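Local coordinates for translocator protein bipD (Burkholderia pseudomallei, PDB 3NFT), which is required for invasion of epithelial cells and survival inside host cells, and probably regulates secretion of the effectors BipB and BipC, at residues Arg34-Asp39 with Arg93-Arg98; Arg40-Gln45 with Arg82-Gly87. All blocks are in the same frame, centred on the assembly; numbering follows the deposited sequence. Where two conformers were deposited one is given.

Interaction 1 (Arg34-Asp39 with Arg93-Arg98); sequences RAAGVD and RNLLER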
ATOM      1  N   ARG A  34      -7.162  23.605  -0.036  1.00 18.73           N
ATOM      2  CA  ARG A  34      -7.229  24.757   0.854  1.00 18.65           C
ATOM      3  C   ARG A  34      -8.568  24.775   1.591  1.00 18.64           C
ATOM      4  O   ARG A  34      -8.620  25.104   2.776  1.00 18.29           O
ATOM      5  CB  ARG A  34      -6.975  26.063   0.095  1.00 19.83           C
ATOM      6  CG  ARG A  34      -5.583  26.155  -0.540  1.00 22.10           C
ATOM      7  CD  ARG A  34      -5.293  27.569  -1.039  1.00 27.73           C
ATOM      8  NE  ARG A  34      -5.967  27.849  -2.306  1.00 31.48           N
ATOM      9  CZ  ARG A  34      -5.470  27.604  -3.522  1.00 34.75           C
ATOM     10  NH1 ARG A  34      -4.266  27.061  -3.688  1.00 35.62           N
ATOM     11  NH2 ARG A  34      -6.196  27.913  -4.595  1.00 35.69           N
ATOM     12  N   ALA A  35      -9.643  24.376   0.912  1.00 18.95           N
ATOM     13  CA  ALA A  35     -10.963  24.280   1.555  1.00 19.47           C
ATOM     14  C   ALA A  35     -11.065  23.159   2.584  1.00 20.46           C
ATOM     15  O   ALA A  35     -11.950  23.177   3.448  1.00 21.72           O
ATOM     16  CB  ALA A  35     -12.058  24.126   0.499  1.00 19.31           C
ATOM     17  N   ALA A  36     -10.167  22.175   2.486  1.00 20.93           N
ATOM     18  CA  ALA A  36     -10.036  21.122   3.485  1.00 21.46           C
ATOM     19  C   ALA A  36      -9.046  21.506   4.589  1.00 21.68           C
ATOM     20  O   ALA A  36      -8.760  20.695   5.491  1.00 24.22           O
ATOM     21  CB  ALA A  36      -9.615  19.822   2.826  1.00 21.56           C
ATOM     22  N   GLY A  37      -8.519  22.721   4.538  1.00 20.82           N
ATOM     23  CA  GLY A  37      -7.689  23.265   5.601  1.00 20.63           C
ATOM     24  C   GLY A  37      -6.198  23.128   5.397  1.00 18.94           C
ATOM     25  O   GLY A  37      -5.413  23.471   6.284  1.00 21.21           O
ATOM     26  N   VAL A  38      -5.786  22.694   4.209  1.00 17.21           N
ATOM     27  CA  VAL A  38      -4.369  22.449   3.909  1.00 15.99           C
ATOM     28  C   VAL A  38      -3.864  23.416   2.818  1.00 16.03           C
ATOM     29  O   VAL A  38      -4.375  23.424   1.712  1.00 16.48           O
ATOM     30  CB  VAL A  38      -4.170  20.977   3.468  1.00 15.50           C
ATOM     31  CG1 VAL A  38      -2.698  20.687   3.115  1.00 15.97           C
ATOM     32  CG2 VAL A  38      -4.637  20.021   4.579  1.00 16.93           C
ATOM     33  N   ASP A  39      -2.865  24.231   3.155  0.71 14.55           N
ATOM     34  CA  ASP A  39      -2.259  25.169   2.222  0.71 14.38           C
ATOM     35  C   ASP A  39      -0.769  25.221   2.467  0.71 14.53           C
ATOM     36  O   ASP A  39      -0.308  25.903   3.376  0.71 15.45           O
ATOM     37  CB  ASP A  39      -2.873  26.562   2.375  0.71 14.64           C
ATOM     38  CG  ASP A  39      -2.386  27.541   1.312  0.71 14.24           C
ATOM     39  OD1 ASP A  39      -2.932  28.662   1.263  0.71 16.10           O
ATOM     40  OD2 ASP A  39      -1.448  27.234   0.544  0.71 13.32           O
ATOM     41  N   ARG A  93      -2.390  15.739   8.646  1.00 14.37           N
ATOM     42  CA  ARG A  93      -2.790  14.511   9.348  1.00 16.59           C
ATOM     43  C   ARG A  93      -4.306  14.404   9.454  1.00 16.92           C
ATOM     44  O   ARG A  93      -4.885  13.330   9.255  1.00 17.28           O
ATOM     45  CB  ARG A  93      -2.158  14.459  10.745  1.00 17.79           C
ATOM     46  CG  ARG A  93      -2.383  13.105  11.436  1.00 22.59           C
ATOM     47  CD  ARG A  93      -1.629  12.956  12.759  1.00 27.97           C
ATOM     48  NE  ARG A  93      -1.816  11.606  13.328  1.00 33.46           N
ATOM     49  CZ  ARG A  93      -0.945  10.594  13.262  1.00 35.80           C
ATOM     50  NH1 ARG A  93       0.235  10.716  12.658  1.00 36.30           N
ATOM     51  NH2 ARG A  93      -1.254   9.432  13.834  1.00 37.57           N
ATOM     52  N   ASN A  94      -4.947  15.523   9.785  1.00 17.28           N
ATOM     53  CA  ASN A  94      -6.411  15.552   9.917  1.00 18.00           C
ATOM     54  C   ASN A  94      -7.079  15.151   8.601  1.00 17.04           C
ATOM     55  O   ASN A  94      -8.041  14.378   8.599  1.00 18.07           O
ATOM     56  CB  ASN A  94      -6.902  16.936  10.336  1.00 18.58           C
ATOM     57  CG  ASN A  94      -6.646  17.266  11.807  1.00 22.05           C
ATOM     58  OD1 ASN A  94      -6.795  18.425  12.206  1.00 27.15           O
ATOM     59  ND2 ASN A  94      -6.270  16.277  12.610  1.00 24.28           N
ATOM     60  N   LEU A  95      -6.572  15.665   7.484  1.00 15.78           N
ATOM     61  CA  LEU A  95      -7.154  15.342   6.185  1.00 15.21           C
ATOM     62  C   LEU A  95      -6.961  13.849   5.867  1.00 15.20           C
ATOM     63  O   LEU A  95      -7.851  13.184   5.374  1.00 16.41           O
ATOM     64  CB  LEU A  95      -6.567  16.235   5.089  1.00 15.37           C
ATOM     65  CG  LEU A  95      -7.031  16.002   3.643  1.00 15.56           C
ATOM     66  CD1 LEU A  95      -8.555  15.920   3.526  1.00 17.92           C
ATOM     67  CD2 LEU A  95      -6.486  17.088   2.707  1.00 16.03           C
ATOM     68  N   LEU A  96      -5.776  13.326   6.124  1.00 15.59           N
ATOM     69  CA  LEU A  96      -5.560  11.882   5.936  1.00 15.57           C
ATOM     70  C   LEU A  96      -6.501  11.041   6.799  1.00 17.16           C
ATOM     71  O   LEU A  96      -7.039  10.040   6.344  1.00 17.27           O
ATOM     72  CB  LEU A  96      -4.093  11.507   6.201  1.00 15.87           C
ATOM     73  CG  LEU A  96      -3.073  11.994   5.172  1.00 14.90           C
ATOM     74  CD1 LEU A  96      -1.657  11.504   5.508  1.00 16.94           C
ATOM     75  CD2 LEU A  96      -3.413  11.583   3.766  1.00 16.92           C
ATOM     76  N   GLU A  97      -6.703  11.457   8.036  1.00 19.04           N
ATOM     77  CA  GLU A  97      -7.613  10.738   8.942  1.00 21.19           C
ATOM     78  C   GLU A  97      -9.038  10.713   8.380  1.00 21.42           C
ATOM     79  O   GLU A  97      -9.727   9.688   8.456  1.00 21.61           O
ATOM     80  CB  GLU A  97      -7.565  11.353  10.345  1.00 22.29           C
ATOM     81  CG  GLU A  97      -6.270  11.013  11.074  1.00 26.77           C
ATOM     82  CD  GLU A  97      -6.106  11.715  12.421  1.00 32.39           C
ATOM     83  OE1 GLU A  97      -6.971  12.539  12.799  1.00 36.60           O
ATOM     84  OE2 GLU A  97      -5.103  11.431  13.112  1.00 36.78           O
ATOM     85  N   ARG A  98      -9.479  11.832   7.795  1.00 21.75           N
ATOM     86  CA  ARG A  98     -10.815  11.885   7.178  1.00 22.54           C
ATOM     87  C   ARG A  98     -10.915  10.974   5.971  1.00 22.12           C
ATOM     88  O   ARG A  98     -11.923  10.300   5.790  1.00 22.06           O
ATOM     89  CB  ARG A  98     -11.192  13.319   6.790  1.00 23.48           C
ATOM     90  CG  ARG A  98     -11.266  14.228   7.993  1.00 27.16           C
ATOM     91  CD  ARG A  98     -12.062  15.502   7.753  1.00 31.11           C
ATOM     92  NE  ARG A  98     -11.484  16.396   6.754  1.00 33.11           N
ATOM     93  CZ  ARG A  98     -10.480  17.257   6.970  1.00 35.09           C
ATOM     94  NH1 ARG A  98      -9.873  17.352   8.153  1.00 36.59           N
ATOM     95  NH2 ARG A  98     -10.063  18.026   5.982  1.00 34.85           N
TER
HETATM   96  O   HOH W   1      -7.278  19.395   7.415  1.00 22.55           O
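A Schellman motif closes helix 30-35, and the turn it makes sets Ala36 and Val38 against Leu95 and Arg98 on helix 76-103. Gly37 carries the positive phi (96°) that ends the helix, a value glycine tolerates because it has no CB to press on the preceding carbonyl oxygen; Gly37 N bonds back to Arg34 O at 3.0 Å. The turn directs the small methyl of Ala36 toward Leu95, where its CB lies 4.1 Å from Leu95 CD1, and a methyl is enough to bridge backbones whose nearest CA atoms, those of Ala36 and Leu95, are 7.0 Å apart. Just beyond, Val38 crosses Leu95 at about a right angle, with Val38 CG2 3.9 Å from Leu95 CD2. Both Leu95 methyls touch the Ala36 methyl, and CD2 alone reaches on to Val38. The apolar patch continues inward, because Val38 also packs on Phe279 and Leu95 on Val283, both from helix 244-295.

On the solvent side Arg98 finishes the contact. Its chain bends at chi3 (-64°), folding the guanidinium back over the helix so that Leu95 CA lies above one face, near the rim. Arg98 NH2 then donates to Ala36 O over 3.0 Å, landing in the carbonyl plane on a lone pair, although the N-H...O angle of 138° makes the bond a bent one. A water gives a second hydrogen bond to Ala36 O at 2.8 Å and accepts a weak one from Arg98 NH1. A long, flexible arginine suits this place, able to span from one helix to the end of another. Two donors therefore satisfy a carbonyl that the ending helix leaves without its usual backbone partner, while the inner part of the contact is joined by methyl packing.

Interaction 2 (Arg40-Gln45 with Arg82-Gly87); sequences RRVPEQ and RVAVRG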
ATOM      1  N   ARG A  40      -0.017  24.488   1.646  1.00 14.79           N
ATOM      2  CA  ARG A  40       1.419  24.403   1.820  1.00 14.14           C
ATOM      3  C   ARG A  40       2.144  25.715   1.653  1.00 14.61           C
ATOM      4  O   ARG A  40       3.272  25.869   2.100  1.00 14.33           O
ATOM      5  CB  ARG A  40       2.024  23.371   0.866  1.00 14.48           C
ATOM      6  CG  ARG A  40       1.772  23.661  -0.624  1.00 15.50           C
ATOM      7  CD  ARG A  40       2.395  22.629  -1.543  1.00 18.11           C
ATOM      8  NE  ARG A  40       3.792  22.931  -1.737  1.00 17.90           N
ATOM      9  CZ  ARG A  40       4.489  22.773  -2.861  1.00 21.34           C
ATOM     10  NH1 ARG A  40       3.941  22.272  -3.983  1.00 22.38           N
ATOM     11  NH2 ARG A  40       5.745  23.171  -2.882  1.00 21.31           N
ATOM     12  N   ARG A  41       1.530  26.659   0.933  1.00 14.99           N
ATOM     13  CA  ARG A  41       2.158  27.947   0.719  1.00 15.62           C
ATOM     14  C   ARG A  41       2.414  28.695   2.042  1.00 14.72           C
ATOM     15  O   ARG A  41       3.338  29.492   2.140  1.00 15.77           O
ATOM     16  CB  ARG A  41       1.296  28.819  -0.229  1.00 16.11           C
ATOM     17  CG  ARG A  41       1.049  28.202  -1.629  1.00 17.88           C
ATOM     18  CD  ARG A  41       0.009  28.970  -2.483  1.00 19.32           C
ATOM     19  NE  ARG A  41      -1.189  29.168  -1.696  1.00 22.23           N
ATOM     20  CZ  ARG A  41      -2.168  29.997  -2.024  1.00 23.59           C
ATOM     21  NH1 ARG A  41      -2.102  30.678  -3.160  1.00 23.75           N
ATOM     22  NH2 ARG A  41      -3.200  30.145  -1.212  1.00 24.89           N
ATOM     23  N   VAL A  42       1.581  28.454   3.053  1.00 14.56           N
ATOM     24  CA  VAL A  42       1.711  29.133   4.319  1.00 14.43           C
ATOM     25  C   VAL A  42       3.030  28.799   5.047  1.00 12.66           C
ATOM     26  O   VAL A  42       3.838  29.704   5.272  1.00 12.92           O
ATOM     27  CB  VAL A  42       0.482  28.876   5.209  1.00 15.09           C
ATOM     28  CG1 VAL A  42       0.651  29.455   6.582  1.00 15.84           C
ATOM     29  CG2 VAL A  42      -0.789  29.480   4.567  1.00 17.25           C
ATOM     30  N   PRO A  43       3.255  27.514   5.418  1.00 11.34           N
ATOM     31  CA  PRO A  43       4.561  27.255   6.030  1.00  9.91           C
ATOM     32  C   PRO A  43       5.740  27.499   5.126  1.00  9.69           C
ATOM     33  O   PRO A  43       6.771  27.981   5.594  1.00  9.57           O
ATOM     34  CB  PRO A  43       4.470  25.780   6.396  1.00 10.46           C
ATOM     35  CG  PRO A  43       3.500  25.209   5.441  1.00 11.54           C
ATOM     36  CD  PRO A  43       2.460  26.289   5.312  1.00 11.71           C
ATOM     37  N   GLU A  44       5.581  27.271   3.818  1.00 10.27           N
ATOM     38  CA  GLU A  44       6.686  27.475   2.914  1.00 11.29           C
ATOM     39  C   GLU A  44       7.071  28.972   2.813  1.00 10.90           C
ATOM     40  O   GLU A  44       8.242  29.316   2.823  1.00 11.35           O
ATOM     41  CB  GLU A  44       6.401  26.854   1.546  1.00 11.27           C
ATOM     42  CG  GLU A  44       6.429  25.347   1.633  1.00 12.17           C
ATOM     43  CD  GLU A  44       6.038  24.632   0.366  1.00 14.29           C
ATOM     44  OE1 GLU A  44       6.266  25.182  -0.752  1.00 17.01           O
ATOM     45  OE2 GLU A  44       5.477  23.527   0.474  1.00 14.81           O
ATOM     46  N   GLN A  45       6.083  29.862   2.800  1.00 11.22           N
ATOM     47  CA  GLN A  45       6.381  31.290   2.801  1.00 11.92           C
ATOM     48  C   GLN A  45       6.953  31.776   4.134  1.00  9.44           C
ATOM     49  O   GLN A  45       7.845  32.603   4.160  1.00 10.28           O
ATOM     50  CB  GLN A  45       5.197  32.163   2.382  1.00 12.89           C
ATOM     51  CG  GLN A  45       5.205  33.629   2.855  0.55 15.34           C
ATOM     52  CD  GLN A  45       3.914  34.339   2.853  0.55 17.39           C
ATOM     53  OE1 GLN A  45       3.068  34.116   3.726  0.55 19.06           O
ATOM     54  NE2 GLN A  45       3.772  35.277   1.921  0.55 13.50           N
ATOM     55  N   ARG A  82       8.127  28.060  12.548  1.00 10.43           N
ATOM     56  CA  ARG A  82       7.965  26.841  13.330  1.00 12.00           C
ATOM     57  C   ARG A  82       6.482  26.575  13.616  1.00 12.37           C
ATOM     58  O   ARG A  82       6.013  25.433  13.503  1.00 13.99           O
ATOM     59  CB  ARG A  82       8.757  26.959  14.621  1.00 11.84           C
ATOM     60  CG  ARG A  82      10.250  26.941  14.346  1.00 14.76           C
ATOM     61  CD  ARG A  82      11.058  27.347  15.581  1.00 18.74           C
ATOM     62  NE  ARG A  82      10.702  26.489  16.702  1.00 23.34           N
ATOM     63  CZ  ARG A  82      10.869  26.780  17.979  1.00 26.81           C
ATOM     64  NH1 ARG A  82      11.424  27.927  18.354  1.00 29.10           N
ATOM     65  NH2 ARG A  82      10.508  25.880  18.887  1.00 27.31           N
ATOM     66  N   VAL A  83       5.748  27.612  13.986  1.00 13.84           N
ATOM     67  CA  VAL A  83       4.310  27.485  14.246  1.00 14.78           C
ATOM     68  C   VAL A  83       3.534  27.019  13.000  1.00 13.87           C
ATOM     69  O   VAL A  83       2.665  26.120  13.065  1.00 14.90           O
ATOM     70  CB  VAL A  83       3.729  28.809  14.761  1.00 15.45           C
ATOM     71  CG1 VAL A  83       2.205  28.762  14.748  1.00 18.54           C
ATOM     72  CG2 VAL A  83       4.269  29.087  16.170  1.00 18.18           C
ATOM     73  N   ALA A  84       3.896  27.579  11.853  1.00 12.82           N
ATOM     74  CA  ALA A  84       3.216  27.251  10.614  1.00 12.07           C
ATOM     75  C   ALA A  84       3.526  25.815  10.178  1.00 11.22           C
ATOM     76  O   ALA A  84       2.654  25.126   9.672  1.00 12.15           O
ATOM     77  CB  ALA A  84       3.579  28.240   9.526  1.00 11.49           C
ATOM     78  N   VAL A  85       4.757  25.343  10.410  1.00  9.92           N
ATOM     79  CA  VAL A  85       5.127  24.006  10.019  1.00 10.28           C
ATOM     80  C   VAL A  85       4.339  23.006  10.874  1.00 10.75           C
ATOM     81  O   VAL A  85       3.804  22.017  10.363  1.00 11.11           O
ATOM     82  CB  VAL A  85       6.629  23.773  10.174  1.00  9.94           C
ATOM     83  CG1 VAL A  85       6.948  22.316  10.068  1.00 10.52           C
ATOM     84  CG2 VAL A  85       7.421  24.575   9.096  1.00 10.89           C
ATOM     85  N   ARG A  86       4.267  23.272  12.181  1.00 12.73           N
ATOM     86  CA  ARG A  86       3.465  22.454  13.097  1.00 15.42           C
ATOM     87  C   ARG A  86       1.996  22.425  12.689  1.00 13.61           C
ATOM     88  O   ARG A  86       1.386  21.363  12.607  1.00 14.44           O
ATOM     89  CB  ARG A  86       3.575  22.983  14.534  1.00 17.63           C
ATOM     90  CG  ARG A  86       4.888  22.686  15.202  1.00 24.94           C
ATOM     91  CD  ARG A  86       4.792  22.823  16.751  1.00 31.88           C
ATOM     92  NE  ARG A  86       5.805  23.744  17.290  1.00 37.17           N
ATOM     93  CZ  ARG A  86       5.627  25.052  17.495  1.00 40.48           C
ATOM     94  NH1 ARG A  86       4.463  25.632  17.220  1.00 42.29           N
ATOM     95  NH2 ARG A  86       6.619  25.790  18.000  1.00 42.45           N
ATOM     96  N   GLY A  87       1.442  23.588  12.374  1.00 13.98           N
ATOM     97  CA  GLY A  87       0.048  23.678  12.030  1.00 13.58           C
ATOM     98  C   GLY A  87      -0.273  22.951  10.749  1.00 13.22           C
ATOM     99  O   GLY A  87      -1.312  22.309  10.617  1.00 14.84           O
TER
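While Pro43 and Ala84 meet at the centre of this antiparallel helix pair, the flat groups sit on its flanks: the Arg40 guanidinium has the Glu44 carboxylate at its edge, and the Arg86 guanidinium has Arg82 O over one face, toward the rim, with Arg82 NH2 at its edge. The axes of the segments 41-45 and 82-87 approach to 8.3 Å at an angle of 153°. Small residues fit this spacing: Ala84 offers just a methyl, its CB 3.8 Å from Pro43 CA. Proline suits the first turn of helix 41-56, where its missing N-H costs no helical bond, and Pro43 CB, held in the ring, rests 3.8 Å from Ala84 O. Val42 CG1 borders the Ala84 methyl on the more exposed side.

Glu44, whose CB points away from helix 76-103, is gripped side-on by Arg40: Arg40 NE donates to Glu44 OE2 at 2.8 Å, nearly straight at 164°, and NH2 to OE1 on its syn lone pair. OE2 also accepts from Asn276, linking this first turn to helix 244-295. On the buried side, Val85 holds CG2 beside its own backbone N, and that methyl lies 4.2 Å from Pro43 CB.

How the interactions relate
Interactions 1 and 2 share helix 76-103 and lie 14 Å apart between centres. The chain runs 34-39, 40-45, 82-87, 93-98, so the first segment pairs with the last and the two middle ones with each other, as in an antiparallel hairpin. The turn after helix 30-35 and the start of helix 41-56 are thereby laid along helix 76-103. The two interactions also touch directly, Arg34 CD lying 3.3 Å from Arg41 NH2. Both border helix 244-295, one of the predicted coiled-coil helices, consistent with an N-terminal domain that shields the coiled coil from premature oligomerization.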